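Local coordinates for D-2-hydroxyacid dehydrogensase protein (Ketogulonicigenium vulgare, PDB 4LSW), which probably catalyses the NAD(P)-dependent interconversion of D-2-hydroxyacids and 2-oxoacids, at residues E18-D21 against A22-V26; A57-A60 against L61-C65; S180-P183 against D184-F187; P264-P268 against R269-L273. All coordinates share one frame; numbering follows the deposited sequence.

Contact 1 of 4, residues E18-D21 against A22-V26; sequences EPLD and AAFTV
Leu20 and Phe24 meet one turn apart where the helix 14-23 runs out, and the Phe24 side chain can be followed outward from its root. Its CB lies 3.5 Å from the carbonyl O of Leu20, the same oxygen that accepts the Phe24 N-H at 2.9 Å with an N-H...O angle of 143°. Because CG is set anti to the carbonyl carbon (chi1 -55°), the ring points back toward the preceding turn, where CD2 comes within 3.9 Å of Leu20 CD2, and CE2 stays beside the same methyl. Ala23 CB sits 4.0 Å above the ring plane, over its centre. Farther out, the ring meets Phe305, with planes at about 50°, and touches Leu301 on helix 287-306. Without the ring, as with an alanine here, Leu20 CD2 would probably lose its aromatic neighbour and a gap would open toward helix 287-306.

Polar groups and water link the helix end to the next strand. Asp21 OD1 reaches 3.3 Å from Val26 CB, the two side chains crossing at about a right angle, and accepts from two waters. One of these also donates to Phe24 O and accepts from Val26 N; the second donates to Val26 O at 3.0 Å. The other carboxylate oxygen, OD2, forms a salt bridge with Arg28. Phe24 is the first residue to leave helical backbone angles, and strand geometry follows directly, a tight helix-to-strand connection within the beta-alpha-beta unit formed by strand 5-8, helix 14-23 and strand 25-28.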
loop_
_atom_site.group_PDB
_atom_site.type_symbol
_atom_site.label_atom_id
_atom_site.label_comp_id
_atom_site.label_asym_id
_atom_site.label_seq_id
_atom_site.Cartn_x
_atom_site.Cartn_y
_atom_site.Cartn_z
ATOM N N GLU A 18 9.067 21.789 -6.210
ATOM C CA GLU A 18 9.286 23.227 -6.103
ATOM C C GLU A 18 9.759 23.667 -4.709
ATOM O O GLU A 18 10.781 24.342 -4.603
ATOM C CB GLU A 18 8.053 24.009 -6.579
ATOM C CG GLU A 18 7.770 23.831 -8.063
ATOM C CD GLU A 18 6.366 24.246 -8.451
ATOM O OE1 GLU A 18 5.854 25.227 -7.873
ATOM O OE2 GLU A 18 5.778 23.584 -9.332
ATOM N N PRO A 19 9.050 23.270 -3.627
ATOM C CA PRO A 19 9.564 23.730 -2.326
ATOM C C PRO A 19 10.859 23.046 -1.891
ATOM O O PRO A 19 11.627 23.620 -1.113
ATOM C CB PRO A 19 8.429 23.396 -1.348
ATOM C CG PRO A 19 7.591 22.393 -2.046
ATOM C CD PRO A 19 7.701 22.685 -3.502
ATOM N N LEU A 20 11.095 21.835 -2.378
ATOM C CA LEU A 20 12.374 21.177 -2.125
ATOM C C LEU A 20 13.523 21.965 -2.748
ATOM O O LEU A 20 14.536 22.225 -2.089
ATOM C CB LEU A 20 12.365 19.736 -2.652
ATOM C CG LEU A 20 11.724 18.671 -1.756
ATOM C CD1 LEU A 20 11.492 17.387 -2.532
ATOM C CD2 LEU A 20 12.609 18.412 -0.554
ATOM N N ASP A 21 13.360 22.345 -4.015
ATOM C CA ASP A 21 14.399 23.088 -4.729
ATOM C C ASP A 21 14.598 24.486 -4.168
ATOM O O ASP A 21 15.686 25.047 -4.268
ATOM C CB ASP A 21 14.091 23.151 -6.224
ATOM C CG ASP A 21 14.500 21.885 -6.950
ATOM O OD1 ASP A 21 15.579 21.337 -6.628
ATOM O OD2 ASP A 21 13.746 21.443 -7.836
ATOM N N ALA A 22 13.553 25.037 -3.557
ATOM C CA ALA A 22 13.633 26.376 -2.970
ATOM C C ALA A 22 14.435 26.402 -1.669
ATOM O O ALA A 22 15.092 27.398 -1.352
ATOM C CB ALA A 22 12.241 26.942 -2.743
ATOM N N ALA A 23 14.362 25.314 -0.909
ATOM C CA ALA A 23 15.019 25.248 0.391
ATOM C C ALA A 23 16.388 24.578 0.347
ATOM O O ALA A 23 17.242 24.862 1.188
ATOM C CB ALA A 23 14.132 24.530 1.393
ATOM N N PHE A 24 16.590 23.673 -0.605
ATOM C CA PHE A 24 17.795 22.850 -0.610
ATOM C C PHE A 24 18.529 22.933 -1.930
ATOM O O PHE A 24 17.955 23.346 -2.930
ATOM C CB PHE A 24 17.436 21.382 -0.324
ATOM C CG PHE A 24 16.677 21.190 0.951
ATOM C CD1 PHE A 24 17.275 21.469 2.170
ATOM C CD2 PHE A 24 15.362 20.735 0.936
ATOM C CE1 PHE A 24 16.581 21.306 3.359
ATOM C CE2 PHE A 24 14.662 20.569 2.123
ATOM C CZ PHE A 24 15.271 20.850 3.334
ATOM N N THR A 25 19.800 22.537 -1.922
ATOM C CA THR A 25 20.546 22.323 -3.155
ATOM C C THR A 25 20.344 20.858 -3.506
ATOM O O THR A 25 20.976 19.985 -2.916
ATOM C CB THR A 25 22.039 22.611 -2.964
ATOM O OG1 THR A 25 22.209 23.970 -2.545
ATOM C CG2 THR A 25 22.819 22.377 -4.258
ATOM N N VAL A 26 19.437 20.600 -4.443
ATOM C CA VAL A 26 19.001 19.235 -4.725
ATOM C C VAL A 26 19.698 18.679 -5.950
ATOM O O VAL A 26 19.552 19.198 -7.065
ATOM C CB VAL A 26 17.486 19.170 -4.943
ATOM C CG1 VAL A 26 17.041 17.729 -5.230
ATOM C CG2 VAL A 26 16.751 19.737 -3.739
HETATM O O HOH W 1 17.944 22.765 -5.771
HETATM O O HOH W 2 16.984 19.979 -8.449
#

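Contact 2 of 4, residues A57-A60 against L61-C65; sequences ASRA and LIEAC
The backbone N-H of Leu61 donates to Ser58 OG at the start of helix 59-63, at 3.2 Å and with an N-H...O angle of 158°. This identifies Ser58 as the N-cap, its OG placed between backbone N and carbonyl carbon (chi1 67°) and turned toward the first turn. The Leu61 side chain heads inward to Leu7 and Leu39, with CD2 4.4 Å from Ala57 CB. Ile62 donates its N-H to Ser58 O at 2.9 Å, nearly straight at 169°, and lays CG1 and CD1 against that same oxygen; its side chain also packs on Ala85 of helix 83-89. At Glu63, N bonds Arg59 O at 2.8 Å while the side chain returns along the helix, bringing CD to 3.8 Å from Arg59 CG and OE1 to 3.3 Å from Ala60 CA. Ala64 closes the series with a weak bond from N to Ala60 O.

The Arg59 and Glu63 charges do not touch directly: NH1 and OE2 are 4.9 Å apart, and a water in the guanidinium plane accepts from NH1 and donates to OE2. With NH1 also salt-bridged to Glu88, the chemistry implies a solvent-mediated i to i+4 attraction, probably weaker than a direct ion pair.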
loop_
_atom_site.group_PDB
_atom_site.type_symbol
_atom_site.label_atom_id
_atom_site.label_comp_id
_atom_site.label_asym_id
_atom_site.label_seq_id
_atom_site.Cartn_x
_atom_site.Cartn_y
_atom_site.Cartn_z
ATOM N N ALA A 57 17.857 2.950 -0.655
ATOM C CA ALA A 57 19.197 3.523 -0.627
ATOM C C ALA A 57 20.170 2.400 -0.320
ATOM O O ALA A 57 20.133 1.830 0.766
ATOM C CB ALA A 57 19.296 4.607 0.432
ATOM N N SER A 58 21.031 2.071 -1.278
ATOM C CA SER A 58 21.933 0.935 -1.116
ATOM C C SER A 58 23.140 1.266 -0.255
ATOM O O SER A 58 23.465 2.439 -0.036
ATOM C CB SER A 58 22.425 0.443 -2.477
ATOM O OG SER A 58 23.266 1.418 -3.076
ATOM N N ARG A 59 23.810 0.221 0.225
ATOM C CA ARG A 59 25.063 0.385 0.950
ATOM C C ARG A 59 26.090 1.170 0.136
ATOM O O ARG A 59 26.753 2.052 0.660
ATOM C CB ARG A 59 25.634 -0.981 1.349
ATOM C CG ARG A 59 27.003 -0.889 2.003
ATOM C CD ARG A 59 27.494 -2.241 2.509
ATOM N NE ARG A 59 26.698 -2.741 3.628
ATOM C CZ ARG A 59 26.934 -2.442 4.899
ATOM N NH1 ARG A 59 27.935 -1.629 5.213
ATOM N NH2 ARG A 59 26.166 -2.945 5.857
ATOM N N ALA A 60 26.210 0.858 -1.151
ATOM C CA ALA A 60 27.205 1.530 -1.980
ATOM C C ALA A 60 26.888 3.020 -2.099
ATOM O O ALA A 60 27.787 3.857 -2.081
ATOM C CB ALA A 60 27.302 0.880 -3.347
ATOM N N LEU A 61 25.605 3.350 -2.214
ATOM C CA LEU A 61 25.208 4.749 -2.281
ATOM C C LEU A 61 25.520 5.469 -0.970
ATOM O O LEU A 61 26.050 6.584 -0.961
ATOM C CB LEU A 61 23.723 4.863 -2.599
ATOM C CG LEU A 61 23.243 6.306 -2.583
ATOM C CD1 LEU A 61 23.961 7.100 -3.670
ATOM C CD2 LEU A 61 21.734 6.387 -2.739
ATOM N N ILE A 62 25.185 4.823 0.139
ATOM C CA ILE A 62 25.490 5.353 1.461
ATOM C C ILE A 62 26.997 5.567 1.630
ATOM O O ILE A 62 27.425 6.593 2.163
ATOM C CB ILE A 62 24.914 4.422 2.551
ATOM C CG1 ILE A 62 23.386 4.526 2.555
ATOM C CG2 ILE A 62 25.487 4.760 3.912
ATOM C CD1 ILE A 62 22.677 3.381 3.257
ATOM N N GLU A 63 27.796 4.623 1.145
ATOM C CA GLU A 63 29.254 4.737 1.215
ATOM C C GLU A 63 29.774 5.915 0.393
ATOM O O GLU A 63 30.802 6.516 0.726
ATOM C CB GLU A 63 29.929 3.446 0.736
ATOM C CG GLU A 63 29.719 2.244 1.650
ATOM C CD GLU A 63 30.165 0.932 1.018
ATOM O OE1 GLU A 63 29.773 0.655 -0.138
ATOM O OE2 GLU A 63 30.902 0.181 1.689
ATOM N N ALA A 64 29.062 6.241 -0.682
ATOM C CA ALA A 64 29.467 7.335 -1.557
ATOM C C ALA A 64 29.106 8.684 -0.950
ATOM O O ALA A 64 29.508 9.731 -1.465
ATOM C CB ALA A 64 28.820 7.182 -2.930
ATOM N N CYS A 65 28.334 8.656 0.137
ATOM C CA CYS A 65 27.927 9.872 0.829
ATOM C C CYS A 65 28.434 9.836 2.271
ATOM O O CYS A 65 27.662 9.631 3.204
ATOM C CB CYS A 65 26.397 10.024 0.809
ATOM S SG CYS A 65 25.657 10.103 -0.850
HETATM O O HOH W 3 29.847 -0.413 3.872
#

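Contact 3 of 4, residues S180-P183 against D184-F187; sequences SYAP and DWTF
The methyl of Ala182 sits against the indole of Trp185 across a tight reversal of the chain. Ala182 CB stands 3.6 Å from Trp185 CE3, approaching the ring obliquely, and Ala182 CA is 4.0 Å from the same ring atom. The tryptophan reaches this position with CG anti to its carbonyl carbon (chi1 -53°), while chi2 of -38° turns the six-membered part of the indole back over the preceding residues. CZ3, the next atom of the six-membered ring, lies 4.3 Å from Tyr181 O. Beyond the turn, the indole also rests on Ile171 and Tyr173 of strand 170-174, and Ala182 touches Tyr173 as well.

The backbone between them forms a type I beta turn from Ala182 to Trp185, with Pro183 and Asp184 at its corners. It brings the chain into strand 186-188, an outermost strand of the parallel sheet in the NAD-binding domain, which has the Rossmann-type fold. The turn's closing bond, Trp185 N to Ala182 O, is straight at 167° but weak, at 3.4 Å. Pro183 suits the first corner because its ring restrains phi and its nitrogen has no hydrogen to offer. At the second corner, Asp184 folds its carboxylate back, bringing OD1 to 3.6 Å from Pro183 C.

Tyr181 directs its side chain elsewhere. With CG between the backbone N and the carbonyl carbon, its ring extends toward a glycine-rich turn consistent with the dinucleotide-binding GxGxxG motif of Rossmann domains, where OH hydrogen-bonds Leu153 O and the ring meets Phe158 edge-to-face.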
loop_
_atom_site.group_PDB
_atom_site.type_symbol
_atom_site.label_atom_id
_atom_site.label_comp_id
_atom_site.label_asym_id
_atom_site.label_seq_id
_atom_site.Cartn_x
_atom_site.Cartn_y
_atom_site.Cartn_z
ATOM N N SER A 180 -6.772 -4.184 21.351
ATOM C CA SER A 180 -7.567 -3.556 22.403
ATOM C C SER A 180 -8.665 -2.682 21.823
ATOM O O SER A 180 -9.695 -2.441 22.464
ATOM C CB SER A 180 -6.679 -2.728 23.334
ATOM O OG SER A 180 -6.025 -1.689 22.628
ATOM N N TYR A 181 -8.433 -2.222 20.601
ATOM C CA TYR A 181 -9.354 -1.320 19.937
ATOM C C TYR A 181 -10.394 -2.041 19.093
ATOM O O TYR A 181 -11.100 -1.402 18.312
ATOM C CB TYR A 181 -8.574 -0.309 19.097
ATOM C CG TYR A 181 -7.491 -0.888 18.190
ATOM C CD1 TYR A 181 -7.808 -1.479 16.968
ATOM C CD2 TYR A 181 -6.146 -0.794 18.534
ATOM C CE1 TYR A 181 -6.813 -1.967 16.128
ATOM C CE2 TYR A 181 -5.145 -1.284 17.705
ATOM C CZ TYR A 181 -5.480 -1.870 16.503
ATOM O OH TYR A 181 -4.489 -2.344 15.672
ATOM N N ALA A 182 -10.508 -3.358 19.265
ATOM C CA ALA A 182 -11.521 -4.133 18.544
ATOM C C ALA A 182 -12.472 -4.883 19.471
ATOM O O ALA A 182 -12.691 -6.081 19.304
ATOM C CB ALA A 182 -10.849 -5.108 17.592
ATOM N N PRO A 183 -13.065 -4.181 20.449
ATOM C CA PRO A 183 -13.850 -4.941 21.425
ATOM C C PRO A 183 -15.116 -5.596 20.870
ATOM O O PRO A 183 -15.584 -6.565 21.467
ATOM C CB PRO A 183 -14.232 -3.875 22.459
ATOM C CG PRO A 183 -14.228 -2.602 21.696
ATOM C CD PRO A 183 -13.107 -2.733 20.721
ATOM N N ASP A 184 -15.646 -5.102 19.754
ATOM C CA ASP A 184 -16.915 -5.612 19.241
ATOM C C ASP A 184 -16.773 -6.518 18.020
ATOM O O ASP A 184 -17.768 -6.904 17.407
ATOM C CB ASP A 184 -17.852 -4.451 18.918
ATOM C CG ASP A 184 -18.169 -3.608 20.131
ATOM O OD1 ASP A 184 -18.450 -4.193 21.198
ATOM O OD2 ASP A 184 -18.110 -2.370 20.017
ATOM N N TRP A 185 -15.535 -6.854 17.672
ATOM C CA TRP A 185 -15.269 -7.724 16.535
ATOM C C TRP A 185 -14.573 -9.005 16.989
ATOM O O TRP A 185 -13.780 -9.000 17.937
ATOM C CB TRP A 185 -14.429 -6.994 15.488
ATOM C CG TRP A 185 -15.028 -5.681 15.079
ATOM C CD1 TRP A 185 -16.355 -5.402 14.903
ATOM C CD2 TRP A 185 -14.323 -4.459 14.837
ATOM N NE1 TRP A 185 -16.513 -4.086 14.542
ATOM C CE2 TRP A 185 -15.287 -3.481 14.504
ATOM C CE3 TRP A 185 -12.974 -4.099 14.859
ATOM C CZ2 TRP A 185 -14.934 -2.160 14.204
ATOM C CZ3 TRP A 185 -12.625 -2.787 14.575
ATOM C CH2 TRP A 185 -13.600 -1.833 14.244
ATOM N N THR A 186 -14.880 -10.106 16.316
ATOM C CA THR A 186 -14.395 -11.415 16.734
ATOM C C THR A 186 -12.980 -11.674 16.256
ATOM O O THR A 186 -12.720 -11.719 15.058
ATOM C CB THR A 186 -15.314 -12.526 16.190
ATOM O OG1 THR A 186 -16.653 -12.272 16.634
ATOM C CG2 THR A 186 -14.859 -13.916 16.665
ATOM N N PHE A 187 -12.070 -11.867 17.212
ATOM C CA PHE A 187 -10.715 -12.294 16.911
ATOM C C PHE A 187 -10.668 -13.770 16.556
ATOM O O PHE A 187 -11.273 -14.602 17.244
ATOM C CB PHE A 187 -9.799 -12.033 18.103
ATOM C CG PHE A 187 -8.397 -12.551 17.911
ATOM C CD1 PHE A 187 -7.497 -11.871 17.105
ATOM C CD2 PHE A 187 -7.978 -13.710 18.547
ATOM C CE1 PHE A 187 -6.195 -12.343 16.923
ATOM C CE2 PHE A 187 -6.694 -14.188 18.375
ATOM C CZ PHE A 187 -5.793 -13.502 17.573
#

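Contact 4 of 4, residues P264-P268 against R269-L273; sequences PNFDP and RFRDL
Asp267 has CG anti to its backbone N (chi1 -156°), and Arg269 carries CG beside its own N before its chain bends at chi3; this sets carboxylate and guanidinium side by side. Arg269 NE donates to Asp267 OD1 at 3.0 Å, and Arg269 NH2 to Asp267 OD2 at 2.9 Å. Both bonds are nearly straight and leave in the guanidinium plane, but they reach the syn sides of the oxygens about 30° out of the carboxylate plane. OD1 uses its anti lone pair for a third bond, from Arg269 N at 3.2 Å. A lysine in place of Asp267 would probably leave this backbone N-H without its capping acceptor and set two positive charges against each other.

Arg269 NH2 is also salt-bridged to Glu241. Phe270 N donates to Asp267 O at 3.0 Å, and its ring comes alongside Asp267 CB (CD2 3.8 Å away) before packing on Ile244. Phe266 CZ lies over one face of the Arg271 guanidinium, 3.3 Å from NH2, the two planes 38° apart. With the bidentate salt bridge holding the carboxylate in place, the Arg269 N to OD1 bond caps the entrance to the short, weakly bonded helix 269-272 of the Rossmann-type domain.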
loop_
_atom_site.group_PDB
_atom_site.type_symbol
_atom_site.label_atom_id
_atom_site.label_comp_id
_atom_site.label_asym_id
_atom_site.label_seq_id
_atom_site.Cartn_x
_atom_site.Cartn_y
_atom_site.Cartn_z
ATOM N N PRO A 264 3.366 -2.560 -12.863
ATOM C CA PRO A 264 2.066 -2.535 -13.547
ATOM C C PRO A 264 1.894 -3.654 -14.575
ATOM O O PRO A 264 0.830 -3.760 -15.189
ATOM C CB PRO A 264 2.095 -1.182 -14.266
ATOM C CG PRO A 264 3.542 -1.017 -14.607
ATOM C CD PRO A 264 4.284 -1.542 -13.408
ATOM N N ASN A 265 2.931 -4.461 -14.766
ATOM C CA ASN A 265 2.855 -5.586 -15.680
ATOM C C ASN A 265 2.290 -6.792 -14.954
ATOM O O ASN A 265 2.996 -7.779 -14.725
ATOM C CB ASN A 265 4.234 -5.910 -16.258
ATOM C CG ASN A 265 4.825 -4.754 -17.043
ATOM O OD1 ASN A 265 5.836 -4.177 -16.644
ATOM N ND2 ASN A 265 4.196 -4.408 -18.157
ATOM N N PHE A 266 1.017 -6.691 -14.581
ATOM C CA PHE A 266 0.356 -7.739 -13.817
ATOM C C PHE A 266 0.057 -8.954 -14.697
ATOM O O PHE A 266 0.007 -8.845 -15.923
ATOM C CB PHE A 266 -0.902 -7.194 -13.119
ATOM C CG PHE A 266 -2.012 -6.817 -14.055
ATOM C CD1 PHE A 266 -2.963 -7.752 -14.433
ATOM C CD2 PHE A 266 -2.127 -5.517 -14.537
ATOM C CE1 PHE A 266 -3.988 -7.419 -15.289
ATOM C CE2 PHE A 266 -3.152 -5.175 -15.391
ATOM C CZ PHE A 266 -4.087 -6.120 -15.766
ATOM N N ASP A 267 -0.110 -10.108 -14.059
ATOM C CA ASP A 267 -0.391 -11.359 -14.759
ATOM C C ASP A 267 -1.584 -11.224 -15.708
ATOM O O ASP A 267 -2.694 -10.922 -15.277
ATOM C CB ASP A 267 -0.658 -12.456 -13.728
ATOM C CG ASP A 267 -0.381 -13.841 -14.262
ATOM O OD1 ASP A 267 -0.981 -14.212 -15.287
ATOM O OD2 ASP A 267 0.435 -14.546 -13.640
ATOM N N PRO A 268 -1.355 -11.439 -17.017
ATOM C CA PRO A 268 -2.411 -11.272 -18.027
ATOM C C PRO A 268 -3.663 -12.096 -17.733
ATOM O O PRO A 268 -4.760 -11.719 -18.140
ATOM C CB PRO A 268 -1.753 -11.789 -19.309
ATOM C CG PRO A 268 -0.288 -11.617 -19.083
ATOM C CD PRO A 268 -0.064 -11.825 -17.616
ATOM N N ARG A 269 -3.497 -13.209 -17.027
ATOM C CA ARG A 269 -4.618 -14.096 -16.749
ATOM C C ARG A 269 -5.705 -13.450 -15.883
ATOM O O ARG A 269 -6.868 -13.857 -15.932
ATOM C CB ARG A 269 -4.122 -15.390 -16.111
ATOM C CG ARG A 269 -3.464 -16.332 -17.104
ATOM C CD ARG A 269 -2.841 -17.498 -16.373
ATOM N NE ARG A 269 -1.821 -17.045 -15.433
ATOM C CZ ARG A 269 -1.223 -17.827 -14.544
ATOM N NH1 ARG A 269 -1.545 -19.119 -14.475
ATOM N NH2 ARG A 269 -0.301 -17.339 -13.726
ATOM N N PHE A 270 -5.329 -12.437 -15.105
ATOM C CA PHE A 270 -6.309 -11.703 -14.314
ATOM C C PHE A 270 -7.315 -10.997 -15.215
ATOM O O PHE A 270 -8.446 -10.730 -14.811
ATOM C CB PHE A 270 -5.616 -10.687 -13.396
ATOM C CG PHE A 270 -5.023 -11.290 -12.160
ATOM C CD1 PHE A 270 -5.823 -11.985 -11.260
ATOM C CD2 PHE A 270 -3.671 -11.141 -11.881
ATOM C CE1 PHE A 270 -5.277 -12.540 -10.113
ATOM C CE2 PHE A 270 -3.119 -11.690 -10.737
ATOM C CZ PHE A 270 -3.928 -12.391 -9.847
ATOM N N ARG A 271 -6.891 -10.709 -16.444
ATOM C CA ARG A 271 -7.720 -9.997 -17.405
ATOM C C ARG A 271 -8.768 -10.930 -18.023
ATOM O O ARG A 271 -9.843 -10.485 -18.433
ATOM C CB ARG A 271 -6.825 -9.388 -18.494
ATOM C CG ARG A 271 -7.444 -8.282 -19.322
ATOM C CD ARG A 271 -6.431 -7.713 -20.322
ATOM N NE ARG A 271 -5.633 -6.616 -19.774
ATOM C CZ ARG A 271 -4.343 -6.699 -19.460
ATOM N NH1 ARG A 271 -3.677 -7.832 -19.643
ATOM N NH2 ARG A 271 -3.711 -5.643 -18.969
ATOM N N ASP A 272 -8.451 -12.224 -18.067
ATOM C CA ASP A 272 -9.315 -13.229 -18.691
ATOM C C ASP A 272 -10.460 -13.711 -17.797
ATOM O O ASP A 272 -11.439 -14.281 -18.278
ATOM C CB ASP A 272 -8.483 -14.444 -19.126
ATOM C CG ASP A 272 -7.358 -14.077 -20.078
ATOM O OD1 ASP A 272 -7.531 -13.125 -20.865
ATOM O OD2 ASP A 272 -6.301 -14.741 -20.029
ATOM N N LEU A 273 -10.330 -13.493 -16.494
ATOM C CA LEU A 273 -11.331 -13.962 -15.543
ATOM C C LEU A 273 -12.539 -13.021 -15.503
ATOM O O LEU A 273 -12.380 -11.807 -15.604
ATOM C CB LEU A 273 -10.697 -14.118 -14.159
ATOM C CG LEU A 273 -9.543 -15.125 -14.099
ATOM C CD1 LEU A 273 -8.613 -14.849 -12.921
ATOM C CD2 LEU A 273 -10.094 -16.541 -14.034
#

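The four contacts follow one another along the chain and divide between two sheets. Contacts 1 and 2, with centres 22 Å apart and nearest atoms about 11 Å apart, belong to beta-alpha-beta units of the mixed sheet: helix 14-23 leads to strand 25-28, and helix 59-63 connects strands 48-52 and 70-74 along the chain. Contacts 3 and 4 lie in the NAD-binding domain, their centres 36 Å apart, beside the outermost strands 186-188 and 276-278 of the parallel sheet. Contacts 1 and 3 are 46 Å apart between centres, on opposite sides of the chain's centre. This distribution fits the two-domain build of the family, with each contact shaping a local turn or helix end.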